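Local atomic coordinates of uridylate kinase (Archaeoglobus fulgidus, PDB entry 2IJ9), a protein that probably catalyses the reversible, ATP-dependent phosphorylation of UMP to UDP, probably as a homohexamer, in the de novo pathway to CTP. Residues D130-T136 and I193-L199; V4-G8 and T116-A120; P160-V164 and A185-E189; D139-S143 and V153-L158; S28-N33 and M206-K210. The protein carries 1 engineered substitution. All coordinates share one frame; numbering follows the deposited sequence.

Contact 1. Residues D130-T136 and I193-L199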
# COMPACT_ATOMS: atom_id res chain seq x y z
N ASP B 130 16.07 30.50 7.17
CA ASP B 130 15.18 31.60 7.53
C ASP B 130 13.94 31.10 8.27
O ASP B 130 13.44 31.76 9.18
CB ASP B 130 14.74 32.37 6.29
CG ASP B 130 15.88 33.10 5.63
OD1 ASP B 130 15.88 33.21 4.39
OD2 ASP B 130 16.78 33.57 6.35
N VAL B 131 13.46 29.93 7.87
CA VAL B 131 12.25 29.36 8.45
C VAL B 131 12.24 27.83 8.34
O VAL B 131 12.46 27.26 7.27
CB VAL B 131 10.95 30.02 7.84
CG1 VAL B 131 10.88 29.84 6.30
CG2 VAL B 131 9.69 29.51 8.53
N PHE B 132 12.00 27.20 9.49
CA PHE B 132 11.80 25.76 9.56
C PHE B 132 10.32 25.40 9.65
O PHE B 132 9.70 25.56 10.69
CB PHE B 132 12.55 25.19 10.77
CG PHE B 132 12.35 23.71 10.97
CD1 PHE B 132 12.07 22.86 9.90
CD2 PHE B 132 12.49 23.16 12.24
CE1 PHE B 132 11.89 21.50 10.10
CE2 PHE B 132 12.32 21.80 12.45
CZ PHE B 132 12.03 20.97 11.38
N ILE B 133 9.77 24.89 8.55
CA ILE B 133 8.37 24.49 8.49
C ILE B 133 8.20 22.97 8.68
O ILE B 133 8.55 22.17 7.80
CB ILE B 133 7.73 24.95 7.18
CG1 ILE B 133 7.96 26.45 7.00
CG2 ILE B 133 6.24 24.62 7.16
CD1 ILE B 133 7.40 27.00 5.72
N ASN B 134 7.68 22.60 9.84
CA ASN B 134 7.51 21.19 10.19
C ASN B 134 6.08 20.67 9.89
O ASN B 134 5.20 20.71 10.76
CB ASN B 134 7.90 20.98 11.66
CG ASN B 134 7.92 19.53 12.05
OD1 ASN B 134 8.22 18.65 11.23
ND2 ASN B 134 7.60 19.25 13.30
N ALA B 135 5.88 20.18 8.67
CA ALA B 135 4.56 19.74 8.22
C ALA B 135 4.21 18.35 8.73
O ALA B 135 4.61 17.34 8.14
CB ALA B 135 4.50 19.76 6.72
N THR B 136 3.45 18.31 9.82
CA THR B 136 3.03 17.06 10.44
C THR B 136 1.54 16.74 10.15
O THR B 136 0.89 17.44 9.36
CB THR B 136 3.38 17.04 11.97
OG1 THR B 136 2.91 15.83 12.58
CG2 THR B 136 2.78 18.24 12.70
N ILE B 193 15.89 29.67 15.14
CA ILE B 193 15.25 29.76 13.82
C ILE B 193 13.72 29.65 13.92
O ILE B 193 13.19 28.70 14.54
CB ILE B 193 15.81 28.67 12.87
CG1 ILE B 193 17.31 28.84 12.70
CG2 ILE B 193 15.13 28.72 11.50
CD1 ILE B 193 17.95 27.82 11.79
N LYS B 194 13.02 30.62 13.32
CA LYS B 194 11.56 30.66 13.33
C LYS B 194 10.97 29.37 12.78
O LYS B 194 11.13 29.05 11.60
CB LYS B 194 11.04 31.85 12.52
CG LYS B 194 9.56 32.16 12.73
CD LYS B 194 8.94 32.68 11.44
CE LYS B 194 7.62 33.41 11.66
NZ LYS B 194 7.80 34.85 11.99
N THR B 195 10.28 28.65 13.66
CA THR B 195 9.71 27.35 13.34
C THR B 195 8.18 27.37 13.24
O THR B 195 7.51 28.22 13.84
CB THR B 195 10.21 26.27 14.35
OG1 THR B 195 11.64 26.22 14.29
CG2 THR B 195 9.67 24.88 14.02
N TYR B 196 7.64 26.47 12.44
CA TYR B 196 6.22 26.22 12.37
C TYR B 196 5.99 24.74 12.67
O TYR B 196 6.82 23.89 12.33
CB TYR B 196 5.70 26.56 10.98
CG TYR B 196 5.48 28.03 10.76
CD1 TYR B 196 6.54 28.88 10.47
CD2 TYR B 196 4.20 28.58 10.85
CE1 TYR B 196 6.34 30.23 10.26
CE2 TYR B 196 3.98 29.94 10.65
CZ TYR B 196 5.06 30.76 10.36
OH TYR B 196 4.84 32.11 10.16
N VAL B 197 4.89 24.45 13.34
CA VAL B 197 4.43 23.08 13.53
C VAL B 197 3.00 23.01 13.01
O VAL B 197 2.09 23.62 13.59
CB VAL B 197 4.49 22.68 15.02
CG1 VAL B 197 3.78 21.33 15.23
CG2 VAL B 197 5.95 22.61 15.47
N ILE B 198 2.78 22.32 11.90
CA ILE B 198 1.52 22.48 11.20
C ILE B 198 0.92 21.19 10.65
O ILE B 198 1.61 20.19 10.49
CB ILE B 198 1.62 23.54 10.07
CG1 ILE B 198 2.67 23.12 9.03
CG2 ILE B 198 1.91 24.92 10.67
CD1 ILE B 198 2.51 23.81 7.68
N LEU B 199 -0.38 21.22 10.37
CA LEU B 199 -0.99 20.18 9.58
C LEU B 199 -0.50 20.31 8.13
O LEU B 199 -0.79 21.29 7.42
CB LEU B 199 -2.51 20.23 9.70
CG LEU B 199 -3.20 19.00 9.10
CD1 LEU B 199 -4.19 18.41 10.08
CD2 LEU B 199 -3.83 19.30 7.72
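The amide of Thr136 meets Ile198 O at 2.7 Å, the shortest bond of a ladder of five that ties two neighbouring parallel strands. As expected of parallel pairing, each engaged residue of one strand bonds on both sides of its partner. Asn134 N bonds to Tyr196 O, whereas Asn134 O receives Ile198 N at 3.1 Å. One step back, Phe132 O accepts Tyr196 N at 2.9 Å and is also approached by Thr195 CA, and Phe132 N closes the ladder on Lys194 O.

The side chains leave the pair on two faces. On one, Phe132 and Thr195 lie side by side and point the same way, with Phe132 CD2 against Thr195 CG2 at 3.8 Å. A bond from Thr195 OG1 to Ile193 O (2.9 Å) helps fix the rotation of the threonine. Ala120 and Ala121 of helix 117-126 touch the phenylalanine. On the other face, Ile133 CG2 stands anti to its backbone N and meets Ile198 CD1 at 3.9 Å, while Val131 CG2 comes to the edge of the Tyr196 ring, 3.8 Å from CD1. Helix 202-209 packs over Ile133 and Tyr196, and the tyrosine hydroxyl is held by Glu212 O. Two parallel strands lined largely with apolar groups and covered by helices on both faces are the centre of the three-layer alpha/beta/alpha amino acid kinase fold, and this pair delivers Thr136 to the predicted ATP site.

Contact 2. Residues V4-G8 and T116-A120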
# COMPACT_ATOMS: atom_id res chain seq x y z
N VAL B 4 13.42 25.39 5.24
CA VAL B 4 13.49 23.95 5.46
C VAL B 4 12.07 23.45 5.70
O VAL B 4 11.40 23.89 6.64
CB VAL B 4 14.38 23.56 6.68
CG1 VAL B 4 14.37 22.04 6.94
CG2 VAL B 4 15.80 24.04 6.48
N LEU B 5 11.61 22.55 4.83
CA LEU B 5 10.31 21.91 5.00
C LEU B 5 10.50 20.48 5.47
O LEU B 5 11.36 19.75 4.96
CB LEU B 5 9.54 21.92 3.68
CG LEU B 5 8.19 21.21 3.66
CD1 LEU B 5 7.29 21.82 4.71
CD2 LEU B 5 7.56 21.30 2.26
N SER B 6 9.68 20.08 6.42
CA SER B 6 9.75 18.70 6.90
C SER B 6 8.45 17.96 6.58
O SER B 6 7.39 18.31 7.08
CB SER B 6 10.03 18.68 8.41
OG SER B 6 10.75 17.52 8.79
N LEU B 7 8.54 16.94 5.74
CA LEU B 7 7.42 16.07 5.47
C LEU B 7 7.65 14.73 6.17
O LEU B 7 8.51 13.96 5.76
CB LEU B 7 7.27 15.86 3.97
CG LEU B 7 7.04 17.13 3.17
CD1 LEU B 7 7.42 16.87 1.74
CD2 LEU B 7 5.57 17.52 3.26
N GLY B 8 6.87 14.47 7.21
CA GLY B 8 7.04 13.28 8.03
C GLY B 8 6.42 12.02 7.43
O GLY B 8 6.06 11.99 6.25
N THR B 116 14.00 12.89 11.12
CA THR B 116 13.15 13.82 10.34
C THR B 116 12.93 15.22 10.89
O THR B 116 13.36 16.18 10.26
CB THR B 116 11.83 13.20 9.90
OG1 THR B 116 12.01 11.79 9.69
CG2 THR B 116 11.37 13.87 8.61
N ASP B 117 12.24 15.33 12.02
CA ASP B 117 12.13 16.60 12.73
C ASP B 117 13.51 17.07 13.13
O ASP B 117 13.92 18.19 12.80
CB ASP B 117 11.25 16.44 13.97
CG ASP B 117 9.81 16.16 13.64
OD1 ASP B 117 9.45 16.27 12.45
OD2 ASP B 117 9.04 15.83 14.57
N ALA B 118 14.23 16.19 13.84
CA ALA B 118 15.57 16.51 14.33
C ALA B 118 16.49 16.73 13.14
O ALA B 118 17.15 17.76 13.05
CB ALA B 118 16.09 15.40 15.22
N THR B 119 16.49 15.77 12.22
CA THR B 119 17.28 15.89 11.00
C THR B 119 17.09 17.24 10.31
O THR B 119 18.06 17.91 9.98
CB THR B 119 16.93 14.77 10.04
OG1 THR B 119 17.40 13.53 10.59
CG2 THR B 119 17.55 15.02 8.66
N ALA B 120 15.83 17.64 10.13
CA ALA B 120 15.55 18.89 9.45
C ALA B 120 15.89 20.10 10.30
O ALA B 120 16.24 21.15 9.76
CB ALA B 120 14.10 18.95 9.00
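Thr116 faces Ser6 with two of its atoms. Its carbonyl oxygen accepts a weak hydrogen bond from Ser6 OG at 3.3 Å, and its methyl CG2 lies 3.7 Å from the same hydroxyl oxygen, with Leu7 O and Gly8 CA a little farther along the strand. The residue occupies the N-cap position of helix 117-126, but its side chain makes no capping bond. Its carbonyl oxygen also receives Ala120 N at 2.9 Å, the backbone bond of the first turn, so the helix and the strand share one acceptor. Asp117 follows, and its carboxylate turns back to bring OD1 to 4.1 Å from Ser6 OG, a loose approach.

One turn after the cap, Ala120 sets its methyl between two strand residues, 3.6 Å from Ser6 OG and 3.7 Å from Val4 CG1. That valine branch is swung toward the helix because CG1 is anti to the backbone N (chi1 177°). Phe132 of the adjoining strand touches Val4, Ser6 and Ala120, closing this small apolar patch. A sulfate ion lies about 3 Å from Gly8 (nearest atoms), where the strand gives way to a glycine-containing loop. A helix N-terminus set against the C-terminal end of a central parallel strand is characteristic of nucleotide sites in alpha/beta folds; here Thr116 belongs to the predicted UMP site and Gly9 and Ser10 to that for ATP.

Contact 3. Residues P160-V164 and A185-E189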
# COMPACT_ATOMS: atom_id res chain seq x y z
N PRO B 160 10.79 29.00 21.98
CA PRO B 160 11.66 27.83 22.04
C PRO B 160 11.65 27.14 23.42
O PRO B 160 11.33 25.95 23.51
CB PRO B 160 13.05 28.41 21.75
CG PRO B 160 12.84 29.80 21.23
CD PRO B 160 11.36 30.06 21.14
N GLN B 161 11.98 27.90 24.47
CA GLN B 161 12.06 27.37 25.84
C GLN B 161 10.75 26.72 26.26
O GLN B 161 10.75 25.64 26.87
CB GLN B 161 12.43 28.47 26.84
CG GLN B 161 13.88 28.94 26.79
CD GLN B 161 14.13 29.97 25.69
OE1 GLN B 161 13.20 30.47 25.05
NE2 GLN B 161 15.40 30.27 25.46
N GLN B 162 9.64 27.38 25.93
CA GLN B 162 8.32 26.85 26.19
C GLN B 162 8.15 25.49 25.52
O GLN B 162 7.80 24.50 26.18
CB GLN B 162 7.24 27.82 25.69
CG GLN B 162 7.15 29.15 26.44
CD GLN B 162 6.04 30.03 25.89
OE1 GLN B 162 6.27 30.91 25.06
NE2 GLN B 162 4.81 29.77 26.33
N LEU B 163 8.42 25.46 24.21
CA LEU B 163 8.33 24.23 23.41
C LEU B 163 9.17 23.12 24.00
O LEU B 163 8.73 21.98 24.08
CB LEU B 163 8.74 24.48 21.95
CG LEU B 163 8.96 23.20 21.13
CD1 LEU B 163 7.64 22.45 20.87
CD2 LEU B 163 9.71 23.49 19.83
N VAL B 164 10.39 23.46 24.41
CA VAL B 164 11.25 22.48 25.04
C VAL B 164 10.52 21.85 26.24
O VAL B 164 10.32 20.63 26.27
CB VAL B 164 12.63 23.06 25.43
CG1 VAL B 164 13.47 22.02 26.18
CG2 VAL B 164 13.37 23.54 24.17
N ALA B 185 13.40 20.13 19.17
CA ALA B 185 13.06 21.33 19.95
C ALA B 185 14.29 21.99 20.56
O ALA B 185 14.48 23.20 20.42
CB ALA B 185 12.04 20.99 21.03
N LYS B 186 15.10 21.19 21.25
CA LYS B 186 16.40 21.64 21.77
C LYS B 186 17.22 22.30 20.66
O LYS B 186 17.72 23.41 20.84
CB LYS B 186 17.17 20.47 22.37
CG LYS B 186 16.65 20.00 23.72
CD LYS B 186 16.91 18.52 23.97
CE LYS B 186 18.39 18.22 24.23
NZ LYS B 186 18.91 18.88 25.45
N ILE B 187 17.33 21.61 19.52
CA ILE B 187 18.01 22.15 18.35
C ILE B 187 17.36 23.45 17.87
O ILE B 187 18.07 24.41 17.57
CB ILE B 187 18.12 21.11 17.21
CG1 ILE B 187 18.99 19.93 17.65
CG2 ILE B 187 18.74 21.74 15.95
CD1 ILE B 187 18.73 18.62 16.89
N ILE B 188 16.03 23.50 17.85
CA ILE B 188 15.34 24.74 17.47
C ILE B 188 15.67 25.90 18.42
O ILE B 188 15.80 27.06 17.98
CB ILE B 188 13.82 24.58 17.43
CG1 ILE B 188 13.44 23.45 16.49
CG2 ILE B 188 13.18 25.88 16.96
CD1 ILE B 188 12.02 22.96 16.67
N GLU B 189 15.80 25.58 19.71
CA GLU B 189 16.13 26.58 20.73
C GLU B 189 17.52 27.14 20.52
O GLU B 189 17.70 28.36 20.52
CB GLU B 189 16.00 26.02 22.15
CG GLU B 189 16.12 27.09 23.22
CD GLU B 189 16.24 26.54 24.63
OE1 GLU B 189 16.02 25.33 24.82
OE2 GLU B 189 16.57 27.32 25.55
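An antiparallel helix pair on one side of the amino acid kinase fold supplies this contact: segments 160-164 and 185-189, of helices 160-166 and 182-191, run at 166° to each other with their axes 8.8 Å apart. Their interface has an apolar side and a polar one. On the apolar side, Leu163 CD2 rests on Ala185 CB at 3.6 Å and reaches Ile188 CD1 at 4.0 Å, the leucine and isoleucine side chains crossing at about a right angle. The small alanine allows the leucine to lie close to the opposing helix, and Ile180 and Ile218 continue the hydrophobic layer beneath it.

The other side is carried by Glu189, whose chain is extended, with CG anti to the backbone N (chi1 -171°). This conformation sends it across the gap, where its aliphatic part touches Pro160, CG lying 3.7 Å from Pro160 CB. Its carboxylate then arrives between two residues of the first helix. OE1 sits 3.3 Å from Val164 CG2, while OE2 meets the end of Gln161, whose chain bends at chi2 to approach it; the amide and carboxylate planes stand 71° apart, with Gln161 NE2 3.2 Å from Glu189 OE2.

Contact 4. Residues D139-S143 and V153-L158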
# COMPACT_ATOMS: atom_id res chain seq x y z
N ASP B 139 -2.26 19.56 13.90
CA ASP B 139 -2.46 20.97 13.54
C ASP B 139 -1.43 21.93 14.15
O ASP B 139 -1.10 22.96 13.57
CB ASP B 139 -3.89 21.38 13.94
CG ASP B 139 -4.45 22.52 13.10
OD1 ASP B 139 -3.68 23.24 12.41
OD2 ASP B 139 -5.69 22.70 13.14
N GLY B 140 -0.94 21.59 15.34
CA GLY B 140 0.09 22.39 15.99
C GLY B 140 0.61 21.62 17.18
O GLY B 140 0.54 20.39 17.22
N VAL B 141 1.14 22.35 18.16
CA VAL B 141 1.55 21.73 19.41
C VAL B 141 0.37 21.81 20.35
O VAL B 141 -0.32 22.82 20.38
CB VAL B 141 2.76 22.45 20.03
CG1 VAL B 141 3.21 21.74 21.31
CG2 VAL B 141 3.91 22.50 19.02
N TYR B 142 0.14 20.75 21.12
CA TYR B 142 -1.07 20.67 21.96
C TYR B 142 -0.82 20.63 23.48
O TYR B 142 0.30 20.38 23.93
CB TYR B 142 -1.98 19.54 21.47
CG TYR B 142 -2.76 19.97 20.24
CD1 TYR B 142 -2.21 19.85 18.96
CD2 TYR B 142 -4.02 20.50 20.36
CE1 TYR B 142 -2.92 20.26 17.83
CE2 TYR B 142 -4.74 20.91 19.25
CZ TYR B 142 -4.19 20.79 17.99
OH TYR B 142 -4.93 21.20 16.90
N SER B 143 -1.89 20.88 24.23
CA SER B 143 -1.85 21.23 25.67
C SER B 143 -1.42 20.14 26.67
O SER B 143 -0.58 19.29 26.37
CB SER B 143 -3.20 21.85 26.09
OG SER B 143 -4.22 20.86 26.21
N VAL B 153 -6.19 22.26 23.65
CA VAL B 153 -6.02 23.07 22.43
C VAL B 153 -4.54 23.21 22.02
O VAL B 153 -3.63 22.83 22.78
CB VAL B 153 -6.61 24.52 22.58
CG1 VAL B 153 -7.53 24.85 21.41
CG2 VAL B 153 -7.33 24.71 23.94
N LYS B 154 -4.32 23.75 20.82
CA LYS B 154 -2.97 24.05 20.35
C LYS B 154 -2.49 25.38 20.94
O LYS B 154 -3.30 26.17 21.46
CB LYS B 154 -2.89 24.07 18.81
CG LYS B 154 -3.30 25.39 18.15
CD LYS B 154 -3.13 25.37 16.64
CE LYS B 154 -3.74 26.62 16.01
NZ LYS B 154 -3.81 26.58 14.51
N TYR B 155 -1.19 25.64 20.85
CA TYR B 155 -0.64 26.93 21.22
C TYR B 155 -0.30 27.70 19.94
O TYR B 155 0.60 27.30 19.21
CB TYR B 155 0.62 26.74 22.05
CG TYR B 155 0.42 25.91 23.29
CD1 TYR B 155 0.30 26.53 24.53
CD2 TYR B 155 0.37 24.51 23.24
CE1 TYR B 155 0.12 25.78 25.69
CE2 TYR B 155 0.18 23.76 24.39
CZ TYR B 155 0.06 24.40 25.62
OH TYR B 155 -0.11 23.67 26.79
N ASP B 156 -1.03 28.79 19.67
CA ASP B 156 -0.86 29.56 18.42
C ASP B 156 0.51 30.22 18.23
O ASP B 156 0.95 30.43 17.10
CB ASP B 156 -1.99 30.57 18.24
CG ASP B 156 -3.17 29.98 17.49
OD1 ASP B 156 -3.12 29.93 16.25
OD2 ASP B 156 -4.14 29.55 18.16
N ARG B 157 1.16 30.56 19.34
CA ARG B 157 2.60 30.83 19.33
C ARG B 157 3.29 30.27 20.58
O ARG B 157 2.61 29.89 21.54
CB ARG B 157 2.92 32.31 19.14
CG ARG B 157 2.18 33.25 20.06
CD ARG B 157 3.01 34.51 20.32
NE ARG B 157 4.12 34.24 21.23
CZ ARG B 157 4.90 35.17 21.77
NH1 ARG B 157 4.69 36.46 21.50
NH2 ARG B 157 5.88 34.83 22.59
N LEU B 158 4.62 30.19 20.53
CA LEU B 158 5.44 29.67 21.64
C LEU B 158 6.85 30.23 21.57
O LEU B 158 7.30 30.67 20.51
CB LEU B 158 5.56 28.14 21.59
CG LEU B 158 4.52 27.21 22.24
CD1 LEU B 158 4.98 25.74 22.18
CD2 LEU B 158 4.24 27.62 23.67
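Lys154 CB sits over one face of the Tyr142 ring, 3.7 Å from its centroid and 17° off the ring normal, a CH-pi contact displaced toward the phenolic rim. The ring is brought there by a CG that lies anti to the carbonyl carbon (chi1 -78°), which folds the tyrosine back along the backbone of Val153 and Lys154. With an alanine here the ring is gone, and Lys154 CB and the Val153-Lys154 backbone would probably lose the surface they pack on.

The backbones are bridged at Tyr142 and Lys154, where Tyr155 N donates to Val141 O at 3.0 Å. The Tyr155 ring then turns its edge to the 139-143 backbone, with CE2 3.4 Å from Tyr142 O, and its hydroxyl ends beside Ser143 CA. Farther out, the extended Lys154 chain takes its ammonium between two carboxylates in a long salt-bridge network, NZ lying 3.9 Å from Asp139 OD1 and 3.8 Å from Asp156 OD1. These distances suggest diffuse electrostatic attraction more than a firm grip. Asp139 also touches Thr201 of a neighbouring subunit.

Thr216 OG1 adds a second tie, bonding to Val141 N and Tyr155 O. Beneath the bridge, Val141, Tyr155 and Leu158 all pack on Ile166 of helix 160-166, while strand 157-158 runs beside strand 216-218 at the margin of the sheet.

Contact 5. Residues S28-N33 and M206-K210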
# COMPACT_ATOMS: atom_id res chain seq x y z
N SER B 28 6.13 26.31 -6.34
CA SER B 28 5.71 27.71 -6.11
C SER B 28 6.63 28.45 -5.16
O SER B 28 7.14 29.53 -5.50
CB SER B 28 4.28 27.78 -5.56
OG SER B 28 3.37 28.15 -6.56
N VAL B 29 6.84 27.87 -3.98
CA VAL B 29 7.73 28.48 -3.00
C VAL B 29 9.15 28.63 -3.56
O VAL B 29 9.84 29.61 -3.28
CB VAL B 29 7.75 27.69 -1.69
CG1 VAL B 29 8.59 28.39 -0.66
CG2 VAL B 29 6.34 27.53 -1.17
N ALA B 30 9.56 27.67 -4.38
CA ALA B 30 10.87 27.69 -5.03
C ALA B 30 11.04 28.77 -6.09
O ALA B 30 12.17 29.18 -6.36
CB ALA B 30 11.18 26.34 -5.62
N GLN B 31 9.94 29.21 -6.70
CA GLN B 31 10.00 30.30 -7.70
C GLN B 31 10.58 31.56 -7.07
O GLN B 31 11.45 32.21 -7.64
CB GLN B 31 8.63 30.61 -8.31
CG GLN B 31 7.82 29.42 -8.81
CD GLN B 31 8.27 28.86 -10.16
OE1 GLN B 31 9.38 29.13 -10.63
NE2 GLN B 31 7.40 28.07 -10.78
N GLN B 32 10.09 31.88 -5.87
CA GLN B 32 10.56 33.03 -5.11
C GLN B 32 11.80 32.74 -4.25
O GLN B 32 12.71 33.56 -4.15
CB GLN B 32 9.42 33.63 -4.26
CG GLN B 32 8.26 32.66 -3.93
CD GLN B 32 7.24 33.23 -2.92
OE1 GLN B 32 6.66 32.48 -2.12
NE2 GLN B 32 7.02 34.54 -2.96
N ASN B 33 11.84 31.55 -3.64
CA ASN B 33 12.79 31.28 -2.55
C ASN B 33 13.68 30.07 -2.74
O ASN B 33 13.76 29.51 -3.85
CB ASN B 33 12.03 31.10 -1.23
CG ASN B 33 10.92 32.11 -1.04
OD1 ASN B 33 9.74 31.78 -1.15
ND2 ASN B 33 11.30 33.36 -0.74
N MET B 206 2.20 26.84 2.29
CA MET B 206 2.18 28.15 1.63
C MET B 206 1.97 29.31 2.60
O MET B 206 2.68 30.31 2.53
CB MET B 206 1.09 28.18 0.56
CG MET B 206 1.17 29.38 -0.37
SD MET B 206 2.73 29.42 -1.28
CE MET B 206 2.55 27.97 -2.30
N LYS B 207 0.99 29.16 3.49
CA LYS B 207 0.72 30.11 4.57
C LYS B 207 1.91 30.31 5.50
O LYS B 207 2.29 31.45 5.77
CB LYS B 207 -0.49 29.66 5.40
CG LYS B 207 -1.82 29.82 4.67
CD LYS B 207 -2.99 29.41 5.54
CE LYS B 207 -3.34 30.49 6.55
NZ LYS B 207 -4.63 30.20 7.25
N ALA B 208 2.49 29.21 5.97
CA ALA B 208 3.69 29.25 6.83
C ALA B 208 4.89 29.95 6.16
O ALA B 208 5.58 30.74 6.83
CB ALA B 208 4.08 27.85 7.27
N VAL B 209 5.11 29.66 4.88
CA VAL B 209 6.09 30.38 4.06
C VAL B 209 5.82 31.89 4.06
O VAL B 209 6.71 32.69 4.30
CB VAL B 209 6.10 29.87 2.60
CG1 VAL B 209 6.86 30.82 1.70
CG2 VAL B 209 6.71 28.49 2.54
N LYS B 210 4.56 32.27 3.82
CA LYS B 210 4.17 33.67 3.79
C LYS B 210 4.07 34.31 5.18
O LYS B 210 3.51 35.40 5.32
CB LYS B 210 2.87 33.83 2.99
CG LYS B 210 3.09 33.78 1.48
CD LYS B 210 2.02 32.97 0.75
CE LYS B 210 0.69 33.70 0.64
NZ LYS B 210 0.72 34.70 -0.45
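The carboxamide of Gln32 comes in from the direction opposite to Val209 and brings its polar end to the methyl group CG1. The leading atom is OE1, 4.2 Å from Val209 CG1, at the exposed margin of the contact, and the Asn33 side chain also comes toward Val209. These are loose van der Waals approaches, and no hydrogen bond joins the two segments.

The closer packing is between valines. Val29 and Val209 point at each other tip to tip, Val29 CG1 lying 3.7 Å from Val209 CG2 and 3.8 Å from Val209 CG1. With CG1 anti to the backbone N and CG2 anti to the carbonyl carbon, both methyls of each valine face the other helix. Two helices thereby meet at their C-terminal ends: helix 16-32, which follows the first strand of the alpha/beta core, and helix 202-209, which packs through Ala208 and Val209 on Ile133 of the central sheet. Shortening Val29 to an alanine removes both methyls and would probably open a gap between the helices, depriving Val209 and the Met206 methyl of their shared partner.

Met206 slides past Val29 in the opposite direction. Bends at chi2 and chi3, 61° and 66°, curl its chain so that CE lies 4.0 Å from Val29 CG2 and also touches Ser28 CB at 3.7 Å. Outside this apolar strip a neighbouring subunit takes over: its Asp149 packs on Met206 and accepts a weak hydrogen bond from Ser28 OG, and its Thr150 O receives Lys210 NZ.

In the fold
Contact 1 is the hub. Its strand 131-136 pairs on its other edge with the strand of contact 2, where Ile133 N lies 2.7 Å from Val4 O, a probable hydrogen bond; the two contact centres are 9 Å apart and both carry predicted substrate-site residues. Contact 3 adjoins it through Ile188, contact 4 through Val197 packing on Gly140 and Val141, and contact 5 through Ile133, whose CD1 is 3.6 Å from Val209 CG2. Contacts 3 and 4 meet where Leu158 packs on Leu163. Contact 5, remote from the predicted sites, has its centre about 24 Å from that of contact 3, and their nearest atoms stay about 13 Å apart.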